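Local coordinates for pfam DUF1093 family protein (Bacillus subtilis, PDB 3NPP) that is of unknown function but belongs to the DUF1093 family and is probably exported from the cell, at residues Q10-Q15 against K40-T45; V14-D19 against A56-K61; T28-D33 against K50-N55. One frame throughout, in Å; residues are numbered along the deposited sequence. Where two conformers were deposited one is given.

Contact 1 of 3, residues Q10-Q15 against K40-T45; sequences QDVYVQ and KKEEVT
The strand segments 10-15 and 41-45 cross almost at right angles (-82°), with axes 8.1 Å apart at closest approach, so they meet through side chains, as in orthogonal packing of two antiparallel sheets, one holding strand 9-15 and the other strand 41-48. Val44 meets both valines of strand 9-15. Its CG1 sits in the crowded position between backbone N and carbonyl carbon (chi1 58°), where it touches CG1 of Val14 at 3.5 Å and meets CG1 of Val12 tip to tip at 3.9 Å. Beside it, Val12 crosses Glu42 obliquely, CG1 lying 4.0 Å from Glu42 CB. The Glu42 chain then bends at chi2, and its carboxylate stands 77° from the plane of the Gln10 amide. Two acceptors face each other there, and one water joins them, donating to Gln10 OE1 at 2.8 Å and to Glu42 OE2 at 2.6 Å. Asn36 ND2 also bonds Gln10 OE1, while the N of Gly1 of the second subunit bonds Glu42 OE1. Phe3 of that subunit packs on Gln10, Glu42 and Val44. The contact is thus apolar around the valines and hydrated at Glu42, whose donors on both oxygens would probably favour the ionised carboxylate.

Contact 2 of 3, residues V14-D19 against A56-K61; sequences VQIDRD and AYLKVK
Val14 O is held by one hydrogen bond and one weaker CA-H...O contact: Leu58 N donates at 2.9 Å in the carbonyl plane, with a nearly straight N-H...O angle of 169°, and Tyr57 CA approaches at 3.3 Å. The return bond from Val14 N to Leu58 O makes these residues an antiparallel hydrogen-bonded pair. Ala56 O is held in a similar way, by Ile16 N at 2.9 Å, nearly along the C=O axis, and by a CA-H...O contact from Gln15. Together the bonds join strand 9-15, an outer strand of a three-stranded antiparallel sheet within this chain, to 57-63, the middle one. Regular strand pairing ends at Gln15 and Tyr57; Ile16, still bonded through its N, is the centre of an inverse gamma turn. Gln15 and Tyr57, the non-hydrogen-bonded pair, share one face. With CG anti to the backbone N (chi1 -172°), the extended glutamine runs alongside the tyrosine, its amide only 17° from the ring plane. Gln15 CG forms an off-centre CH-pi contact 4.2 Å from the Tyr57 ring centroid. NE2 comes 3.4 Å from Tyr57 CZ but is badly angled for the hydroxyl, and bonds Asn55 O instead. Phe75 also meets the Tyr57 ring. On the Val14-Leu58 face, Val14 CG2 presses on Leu58 CB at 3.5 Å, and Ile16 CD1 approaches Leu58 CD2 at 4.1 Å, beside Leu52 and Phe46.

Contact 3 of 3, residues T28-D33 against K50-N55; sequences TEYTLD and KELRKN
Tyr30, Thr28 and Leu52 bury the most surface here, and Tyr30 carries the one direct hydrogen bond. Its CG lies anti to the carbonyl carbon (chi1 -63°), and the ring extends from the strand until the hydroxyl meets the backbone of 50-55. Leu52 N donates to Tyr30 OH at 2.9 Å, with an N-H...O angle of 166°. A water in the ring plane, 2.6 Å from Tyr30 OH, also donates to Leu52 O, so the hydroxyl links to both backbone polar groups of Leu52. The leucine side chain crosses obliquely, its CD1 resting 3.7 Å from Tyr30 CE1. Strand 27-35 is the middle one of an antiparallel sheet, and 50-55 belongs to the irregular connection leading from that sheet's strand 41-48 to strand 57-63 of the other. A phenylalanine in place of Tyr30 would probably loosen this connection, since the acceptor for Leu52 N and the water bridge would both go. Two residues earlier, Thr28 crosses Glu51 at about a right angle, with OG1 3.4 Å from Glu51 CG. A second water, 2.6 Å from Thr28 OG1, donates to Glu51 OE2 at 3.2 Å. Ile16 packs on the Tyr30 side chain as well.

Overall arrangement
From the N terminus, strand 9-15 is the first to take part and starts two of the closures. Contact 1 closes a 24-residue loop by bringing 10-15 across 40-45, one sheet over the other; contact 2, starting from the same strand, closes a wider one of 36 residues within a single sheet. Contact 3, between 28-33 and 50-55, closes a loop of 16 residues, nested inside that of contact 2 but crossing contact 1, since their segments alternate along the chain. Its strand 27-35 lies beside strand 41-48 of contact 1, Val44 N lying 3.0 Å from Leu32 O. Contacts 2 and 3, centred about 6 Å apart, join where Ile16 O accepts from Asn55 N and Leu52 meets Leu58, tying the inter-sheet connection to both sheets.

Contact 1 of 3, residues Q10-Q15 against K40-T45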
loop_
_atom_site.group_PDB
_atom_site.type_symbol
_atom_site.label_atom_id
_atom_site.label_comp_id
_atom_site.label_asym_id
_atom_site.label_seq_id
_atom_site.Cartn_x
_atom_site.Cartn_y
_atom_site.Cartn_z
ATOM N N GLN A 10 2.843 2.435 9.042
ATOM C CA GLN A 10 2.419 2.375 10.446
ATOM C C GLN A 10 2.545 0.967 10.958
ATOM O O GLN A 10 2.589 0.047 10.189
ATOM C CB GLN A 10 1.005 2.921 10.582
ATOM C CG GLN A 10 0.986 4.449 10.506
ATOM C CD GLN A 10 -0.361 5.045 10.736
ATOM O OE1 GLN A 10 -0.772 5.228 11.864
ATOM N NE2 GLN A 10 -1.046 5.394 9.666
ATOM N N ASP A 11 2.768 0.833 12.252
ATOM C CA ASP A 11 2.865 -0.477 12.914
ATOM C C ASP A 11 1.886 -0.448 14.036
ATOM O O ASP A 11 2.014 0.392 14.919
ATOM C CB ASP A 11 4.262 -0.721 13.440
ATOM C CG ASP A 11 5.254 -0.968 12.323
ATOM O OD1 ASP A 11 5.370 -2.119 11.851
ATOM O OD2 ASP A 11 5.895 -0.005 11.876
ATOM N N VAL A 12 0.919 -1.368 14.013
ATOM C CA VAL A 12 -0.160 -1.373 14.978
ATOM C C VAL A 12 0.071 -2.543 15.938
ATOM O O VAL A 12 0.178 -3.682 15.519
ATOM C CB VAL A 12 -1.524 -1.476 14.273
ATOM C CG1 VAL A 12 -2.671 -1.471 15.315
ATOM C CG2 VAL A 12 -1.687 -0.300 13.272
ATOM N N TYR A 13 0.156 -2.245 17.216
ATOM C CA TYR A 13 0.416 -3.234 18.262
ATOM C C TYR A 13 -0.911 -3.669 18.890
ATOM O O TYR A 13 -1.766 -2.825 19.202
ATOM C CB TYR A 13 1.330 -2.635 19.318
ATOM C CG TYR A 13 2.714 -2.330 18.754
ATOM C CD1 TYR A 13 2.963 -1.121 18.085
ATOM C CD2 TYR A 13 3.771 -3.282 18.838
ATOM C CE1 TYR A 13 4.199 -0.839 17.551
ATOM C CE2 TYR A 13 5.030 -2.996 18.299
ATOM C CZ TYR A 13 5.238 -1.776 17.658
ATOM O OH TYR A 13 6.482 -1.459 17.128
ATOM N N VAL A 14 -1.090 -4.977 19.028
ATOM C CA VAL A 14 -2.332 -5.565 19.522
ATOM C C VAL A 14 -2.029 -6.703 20.484
ATOM O O VAL A 14 -0.903 -7.265 20.474
ATOM C CB VAL A 14 -3.195 -6.121 18.353
ATOM C CG1 VAL A 14 -3.624 -5.000 17.429
ATOM C CG2 VAL A 14 -2.472 -7.235 17.604
ATOM N N GLN A 15 -3.019 -7.039 21.312
ATOM C CA GLN A 15 -3.007 -8.291 22.046
ATOM C C GLN A 15 -4.098 -9.181 21.498
ATOM O O GLN A 15 -5.210 -8.714 21.263
ATOM C CB GLN A 15 -3.204 -8.065 23.564
ATOM C CG GLN A 15 -2.998 -9.352 24.370
ATOM C CD GLN A 15 -3.019 -9.146 25.866
ATOM O OE1 GLN A 15 -3.650 -8.236 26.372
ATOM N NE2 GLN A 15 -2.321 -10.013 26.578
ATOM N N LYS A 40 -1.432 6.143 19.025
ATOM C CA LYS A 40 -2.775 6.486 18.567
ATOM C C LYS A 40 -3.625 5.218 18.509
ATOM O O LYS A 40 -3.156 4.205 18.032
ATOM C CB LYS A 40 -2.695 7.144 17.200
ATOM C CG LYS A 40 -4.032 7.618 16.677
ATOM C CD LYS A 40 -3.880 8.641 15.567
ATOM C CE LYS A 40 -5.239 9.217 15.191
ATOM N NZ LYS A 40 -5.080 10.382 14.282
ATOM N N LYS A 41 -4.869 5.284 18.965
ATOM C CA LYS A 41 -5.789 4.118 18.923
ATOM C C LYS A 41 -6.190 3.782 17.476
ATOM O O LYS A 41 -6.444 4.690 16.676
ATOM C CB LYS A 41 -7.055 4.365 19.784
ATOM C CG LYS A 41 -7.807 3.066 20.197
ATOM C CD LYS A 41 -8.832 3.364 21.344
ATOM C CE LYS A 41 -9.483 2.068 21.917
ATOM N NZ LYS A 41 -10.268 2.352 23.170
ATOM N N GLU A 42 -6.196 2.480 17.153
ATOM C CA GLU A 42 -6.498 1.961 15.798
ATOM C C GLU A 42 -7.358 0.699 15.873
ATOM O O GLU A 42 -7.345 0.010 16.865
ATOM C CB GLU A 42 -5.214 1.566 15.038
ATOM C CG GLU A 42 -4.036 2.470 15.157
ATOM C CD GLU A 42 -4.213 3.827 14.494
ATOM O OE1 GLU A 42 -5.293 4.133 13.906
ATOM O OE2 GLU A 42 -3.222 4.575 14.515
ATOM N N GLU A 43 -8.054 0.384 14.800
ATOM C CA GLU A 43 -8.683 -0.927 14.624
ATOM C C GLU A 43 -7.986 -1.579 13.468
ATOM O O GLU A 43 -7.827 -0.966 12.431
ATOM C CB GLU A 43 -10.175 -0.773 14.345
ATOM C CG GLU A 43 -10.972 -2.136 14.318
ATOM C CD GLU A 43 -12.300 -2.019 13.559
ATOM O OE1 GLU A 43 -13.278 -1.539 14.166
ATOM O OE2 GLU A 43 -12.346 -2.385 12.342
ATOM N N VAL A 44 -7.565 -2.827 13.643
ATOM C CA VAL A 44 -6.864 -3.543 12.595
ATOM C C VAL A 44 -7.532 -4.910 12.361
ATOM O O VAL A 44 -7.834 -5.618 13.309
ATOM C CB VAL A 44 -5.346 -3.655 12.924
ATOM C CG1 VAL A 44 -5.090 -4.353 14.270
ATOM C CG2 VAL A 44 -4.600 -4.323 11.780
ATOM N N THR A 45 -7.801 -5.217 11.099
ATOM C CA THR A 45 -8.218 -6.517 10.633
ATOM C C THR A 45 -7.050 -7.134 9.880
ATOM O O THR A 45 -6.524 -6.518 8.982
ATOM C CB THR A 45 -9.404 -6.384 9.704
ATOM O OG1 THR A 45 -10.517 -5.949 10.468
ATOM C CG2 THR A 45 -9.750 -7.704 9.007
HETATM O O HOH W 1 -3.088 6.540 12.780
#

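Contact 2 of 3, residues V14-D19 against A56-K61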
loop_
_atom_site.group_PDB
_atom_site.type_symbol
_atom_site.label_atom_id
_atom_site.label_comp_id
_atom_site.label_asym_id
_atom_site.label_seq_id
_atom_site.Cartn_x
_atom_site.Cartn_y
_atom_site.Cartn_z
ATOM N N VAL A 14 -1.090 -4.977 19.028
ATOM C CA VAL A 14 -2.332 -5.565 19.522
ATOM C C VAL A 14 -2.029 -6.703 20.484
ATOM O O VAL A 14 -0.903 -7.265 20.474
ATOM C CB VAL A 14 -3.195 -6.121 18.353
ATOM C CG1 VAL A 14 -3.624 -5.000 17.429
ATOM C CG2 VAL A 14 -2.472 -7.235 17.604
ATOM N N GLN A 15 -3.019 -7.039 21.312
ATOM C CA GLN A 15 -3.007 -8.291 22.046
ATOM C C GLN A 15 -4.098 -9.181 21.498
ATOM O O GLN A 15 -5.210 -8.714 21.263
ATOM C CB GLN A 15 -3.204 -8.065 23.564
ATOM C CG GLN A 15 -2.998 -9.352 24.370
ATOM C CD GLN A 15 -3.019 -9.146 25.866
ATOM O OE1 GLN A 15 -3.650 -8.236 26.372
ATOM N NE2 GLN A 15 -2.321 -10.013 26.578
ATOM N N ILE A 16 -3.815 -10.477 21.371
ATOM C CA ILE A 16 -4.803 -11.443 20.894
ATOM C C ILE A 16 -5.756 -11.741 22.076
ATOM O O ILE A 16 -5.593 -12.733 22.808
ATOM C CB ILE A 16 -4.139 -12.734 20.293
ATOM C CG1 ILE A 16 -3.076 -12.385 19.240
ATOM C CG2 ILE A 16 -5.202 -13.660 19.622
ATOM C CD1 ILE A 16 -3.548 -11.443 18.122
ATOM N N ASP A 17 -6.692 -10.805 22.284
ATOM C CA ASP A 17 -7.633 -10.824 23.391
ATOM C C ASP A 17 -9.094 -11.038 22.957
ATOM O O ASP A 17 -10.008 -10.827 23.764
ATOM C CB ASP A 17 -7.480 -9.557 24.282
ATOM C CG ASP A 17 -7.804 -8.239 23.553
ATOM O OD1 ASP A 17 -8.000 -8.167 22.298
ATOM O OD2 ASP A 17 -7.802 -7.233 24.266
ATOM N N ARG A 18 -9.288 -11.462 21.706
ATOM C CA ARG A 18 -10.589 -11.815 21.154
ATOM C C ARG A 18 -10.411 -13.117 20.363
ATOM O O ARG A 18 -9.293 -13.429 19.880
ATOM C CB ARG A 18 -11.103 -10.715 20.204
ATOM C CG ARG A 18 -11.097 -9.290 20.770
ATOM C CD ARG A 18 -12.030 -9.151 21.942
ATOM N NE ARG A 18 -11.454 -8.312 22.985
ATOM C CZ ARG A 18 -11.928 -7.125 23.336
ATOM N NH1 ARG A 18 -12.994 -6.622 22.723
ATOM N NH2 ARG A 18 -11.332 -6.444 24.293
ATOM N N ASP A 19 -11.493 -13.877 20.228
ATOM C CA ASP A 19 -11.511 -15.023 19.339
ATOM C C ASP A 19 -11.272 -14.575 17.907
ATOM O O ASP A 19 -11.740 -13.529 17.485
ATOM C CB ASP A 19 -12.862 -15.741 19.380
ATOM C CG ASP A 19 -13.023 -16.631 20.589
ATOM O OD1 ASP A 19 -12.094 -16.725 21.424
ATOM O OD2 ASP A 19 -14.100 -17.248 20.699
ATOM N N ALA A 56 -1.060 -13.483 23.265
ATOM C CA ALA A 56 0.152 -13.065 22.560
ATOM C C ALA A 56 0.040 -11.591 22.124
ATOM O O ALA A 56 -1.073 -11.069 21.920
ATOM C CB ALA A 56 0.390 -13.967 21.333
ATOM N N TYR A 57 1.191 -10.908 22.048
ATOM C CA TYR A 57 1.246 -9.553 21.508
ATOM C C TYR A 57 1.778 -9.583 20.069
ATOM O O TYR A 57 2.766 -10.306 19.759
ATOM C CB TYR A 57 2.090 -8.653 22.394
ATOM C CG TYR A 57 1.544 -8.486 23.795
ATOM C CD1 TYR A 57 0.552 -7.550 24.074
ATOM C CD2 TYR A 57 2.006 -9.263 24.830
ATOM C CE1 TYR A 57 0.041 -7.394 25.347
ATOM C CE2 TYR A 57 1.504 -9.118 26.140
ATOM C CZ TYR A 57 0.523 -8.189 26.388
ATOM O OH TYR A 57 0.016 -8.050 27.669
ATOM N N LEU A 58 1.136 -8.811 19.201
ATOM C CA LEU A 58 1.446 -8.809 17.774
ATOM C C LEU A 58 1.727 -7.385 17.315
ATOM O O LEU A 58 1.134 -6.439 17.843
ATOM C CB LEU A 58 0.275 -9.389 16.961
ATOM C CG LEU A 58 0.513 -10.724 16.242
ATOM C CD1 LEU A 58 0.724 -11.885 17.276
ATOM C CD2 LEU A 58 -0.655 -11.038 15.291
ATOM N N LYS A 59 2.652 -7.259 16.364
ATOM C CA LYS A 59 2.875 -6.046 15.599
ATOM C C LYS A 59 2.353 -6.303 14.146
ATOM O O LYS A 59 2.830 -7.209 13.469
ATOM C CB LYS A 59 4.379 -5.721 15.594
ATOM C CG LYS A 59 4.781 -4.469 14.777
ATOM C CD LYS A 59 6.322 -4.238 14.778
ATOM C CE LYS A 59 7.104 -5.326 13.942
ATOM N NZ LYS A 59 6.800 -5.755 12.374
ATOM N N VAL A 60 1.414 -5.476 13.683
ATOM C CA VAL A 60 0.868 -5.570 12.325
ATOM C C VAL A 60 1.346 -4.351 11.536
ATOM O O VAL A 60 1.001 -3.218 11.880
ATOM C CB VAL A 60 -0.670 -5.632 12.348
ATOM C CG1 VAL A 60 -1.229 -5.863 10.998
ATOM C CG2 VAL A 60 -1.142 -6.755 13.287
ATOM N N LYS A 61 2.115 -4.588 10.467
ATOM C CA LYS A 61 2.736 -3.517 9.695
ATOM C C LYS A 61 1.816 -3.159 8.541
ATOM O O LYS A 61 1.302 -4.061 7.842
ATOM C CB LYS A 61 4.083 -3.964 9.181
ATOM C CG LYS A 61 4.849 -2.911 8.391
ATOM C CD LYS A 61 6.205 -3.383 7.968
ATOM C CE LYS A 61 6.167 -4.389 6.827
ATOM N NZ LYS A 61 7.517 -4.983 6.575
#

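Contact 3 of 3, residues T28-D33 against K50-N55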
loop_
_atom_site.group_PDB
_atom_site.type_symbol
_atom_site.label_atom_id
_atom_site.label_comp_id
_atom_site.label_asym_id
_atom_site.label_seq_id
_atom_site.Cartn_x
_atom_site.Cartn_y
_atom_site.Cartn_z
ATOM N N THR A 28 -6.996 -17.569 9.634
ATOM C CA THR A 28 -7.673 -17.108 10.841
ATOM C C THR A 28 -7.667 -15.576 10.802
ATOM O O THR A 28 -6.617 -14.969 10.686
ATOM C CB THR A 28 -7.001 -17.670 12.096
ATOM O OG1 THR A 28 -6.997 -19.103 12.020
ATOM C CG2 THR A 28 -7.739 -17.238 13.392
ATOM N N GLU A 29 -8.854 -14.977 10.861
ATOM C CA GLU A 29 -9.029 -13.538 10.865
ATOM C C GLU A 29 -9.107 -13.014 12.307
ATOM O O GLU A 29 -9.732 -13.651 13.138
ATOM C CB GLU A 29 -10.332 -13.216 10.169
ATOM C CG GLU A 29 -10.530 -11.722 9.909
ATOM C CD GLU A 29 -11.741 -11.418 9.069
ATOM O OE1 GLU A 29 -12.505 -12.366 8.735
ATOM O OE2 GLU A 29 -11.898 -10.211 8.704
ATOM N N TYR A 30 -8.496 -11.855 12.578
ATOM C CA TYR A 30 -8.653 -11.141 13.856
ATOM C C TYR A 30 -8.992 -9.709 13.535
ATOM O O TYR A 30 -8.424 -9.161 12.605
ATOM C CB TYR A 30 -7.355 -11.174 14.675
ATOM C CG TYR A 30 -6.961 -12.566 15.072
ATOM C CD1 TYR A 30 -6.176 -13.350 14.235
ATOM C CD2 TYR A 30 -7.401 -13.120 16.275
ATOM C CE1 TYR A 30 -5.814 -14.670 14.613
ATOM C CE2 TYR A 30 -7.059 -14.416 16.632
ATOM C CZ TYR A 30 -6.267 -15.183 15.791
ATOM O OH TYR A 30 -5.958 -16.489 16.134
ATOM N N THR A 31 -9.954 -9.133 14.250
ATOM C CA THR A 31 -10.221 -7.689 14.211
ATOM C C THR A 31 -10.096 -7.181 15.631
ATOM O O THR A 31 -10.932 -7.496 16.470
ATOM C CB THR A 31 -11.601 -7.372 13.647
ATOM O OG1 THR A 31 -11.652 -7.751 12.270
ATOM C CG2 THR A 31 -11.902 -5.854 13.758
ATOM N N LEU A 32 -9.040 -6.416 15.899
ATOM C CA LEU A 32 -8.653 -6.063 17.242
ATOM C C LEU A 32 -8.394 -4.568 17.328
ATOM O O LEU A 32 -8.006 -3.953 16.336
ATOM C CB LEU A 32 -7.377 -6.829 17.620
ATOM C CG LEU A 32 -7.458 -8.366 17.631
ATOM C CD1 LEU A 32 -6.092 -8.973 17.765
ATOM C CD2 LEU A 32 -8.373 -8.838 18.752
ATOM N N ASP A 33 -8.598 -3.994 18.529
ATOM C CA ASP A 33 -8.172 -2.634 18.808
ATOM C C ASP A 33 -6.724 -2.649 19.171
ATOM O O ASP A 33 -6.276 -3.541 19.874
ATOM C CB ASP A 33 -8.978 -2.002 19.950
ATOM C CG ASP A 33 -10.415 -1.719 19.561
ATOM O OD1 ASP A 33 -10.732 -1.572 18.348
ATOM O OD2 ASP A 33 -11.226 -1.634 20.485
ATOM N N LYS A 50 -2.227 -19.509 10.752
ATOM C CA LYS A 50 -2.549 -20.407 11.847
ATOM C C LYS A 50 -3.306 -19.628 12.928
ATOM O O LYS A 50 -3.312 -18.371 12.922
ATOM C CB LYS A 50 -1.254 -21.006 12.436
ATOM C CG LYS A 50 -0.275 -19.967 13.074
ATOM C CD LYS A 50 1.129 -20.559 13.230
ATOM C CE LYS A 50 2.014 -19.745 14.186
ATOM N NZ LYS A 50 3.503 -19.853 13.827
ATOM N N GLU A 51 -3.946 -20.366 13.844
ATOM C CA GLU A 51 -4.562 -19.758 15.022
ATOM C C GLU A 51 -3.481 -19.340 15.988
ATOM O O GLU A 51 -2.616 -20.122 16.306
ATOM C CB GLU A 51 -5.522 -20.714 15.715
ATOM C CG GLU A 51 -6.749 -20.953 14.902
ATOM C CD GLU A 51 -7.673 -22.013 15.490
ATOM O OE1 GLU A 51 -7.553 -22.306 16.706
ATOM O OE2 GLU A 51 -8.521 -22.529 14.713
ATOM N N LEU A 52 -3.545 -18.094 16.431
ATOM C CA LEU A 52 -2.531 -17.501 17.265
ATOM C C LEU A 52 -2.851 -17.774 18.740
ATOM O O LEU A 52 -4.012 -17.969 19.117
ATOM C CB LEU A 52 -2.450 -16.006 16.998
ATOM C CG LEU A 52 -2.143 -15.582 15.556
ATOM C CD1 LEU A 52 -2.273 -14.079 15.421
ATOM C CD2 LEU A 52 -0.737 -16.069 15.092
ATOM N N ARG A 53 -1.811 -17.751 19.561
ATOM C CA ARG A 53 -1.919 -18.087 20.986
ATOM C C ARG A 53 -2.655 -16.954 21.701
ATOM O O ARG A 53 -2.347 -15.790 21.486
ATOM C CB ARG A 53 -0.523 -18.297 21.574
ATOM C CG ARG A 53 -0.493 -18.772 23.037
ATOM C CD ARG A 53 0.933 -19.114 23.488
ATOM N N LYS A 54 -3.677 -17.307 22.485
ATOM C CA LYS A 54 -4.431 -16.331 23.310
ATOM C C LYS A 54 -3.480 -15.478 24.200
ATOM O O LYS A 54 -2.534 -16.001 24.771
ATOM C CB LYS A 54 -5.457 -17.057 24.206
ATOM C CG LYS A 54 -6.416 -16.110 24.974
ATOM N N ASN A 55 -3.688 -14.166 24.191
ATOM C CA ASN A 55 -2.864 -13.191 24.918
ATOM C C ASN A 55 -1.440 -12.913 24.406
ATOM O O ASN A 55 -0.744 -12.099 24.992
ATOM C CB ASN A 55 -2.890 -13.463 26.443
ATOM C CG ASN A 55 -4.287 -13.426 27.000
ATOM O OD1 ASN A 55 -5.131 -12.664 26.531
ATOM N ND2 ASN A 55 -4.536 -14.220 28.018
HETATM O O HOH W 2 -9.027 -20.677 12.181
HETATM O O HOH W 3 -6.722 -17.292 18.520
#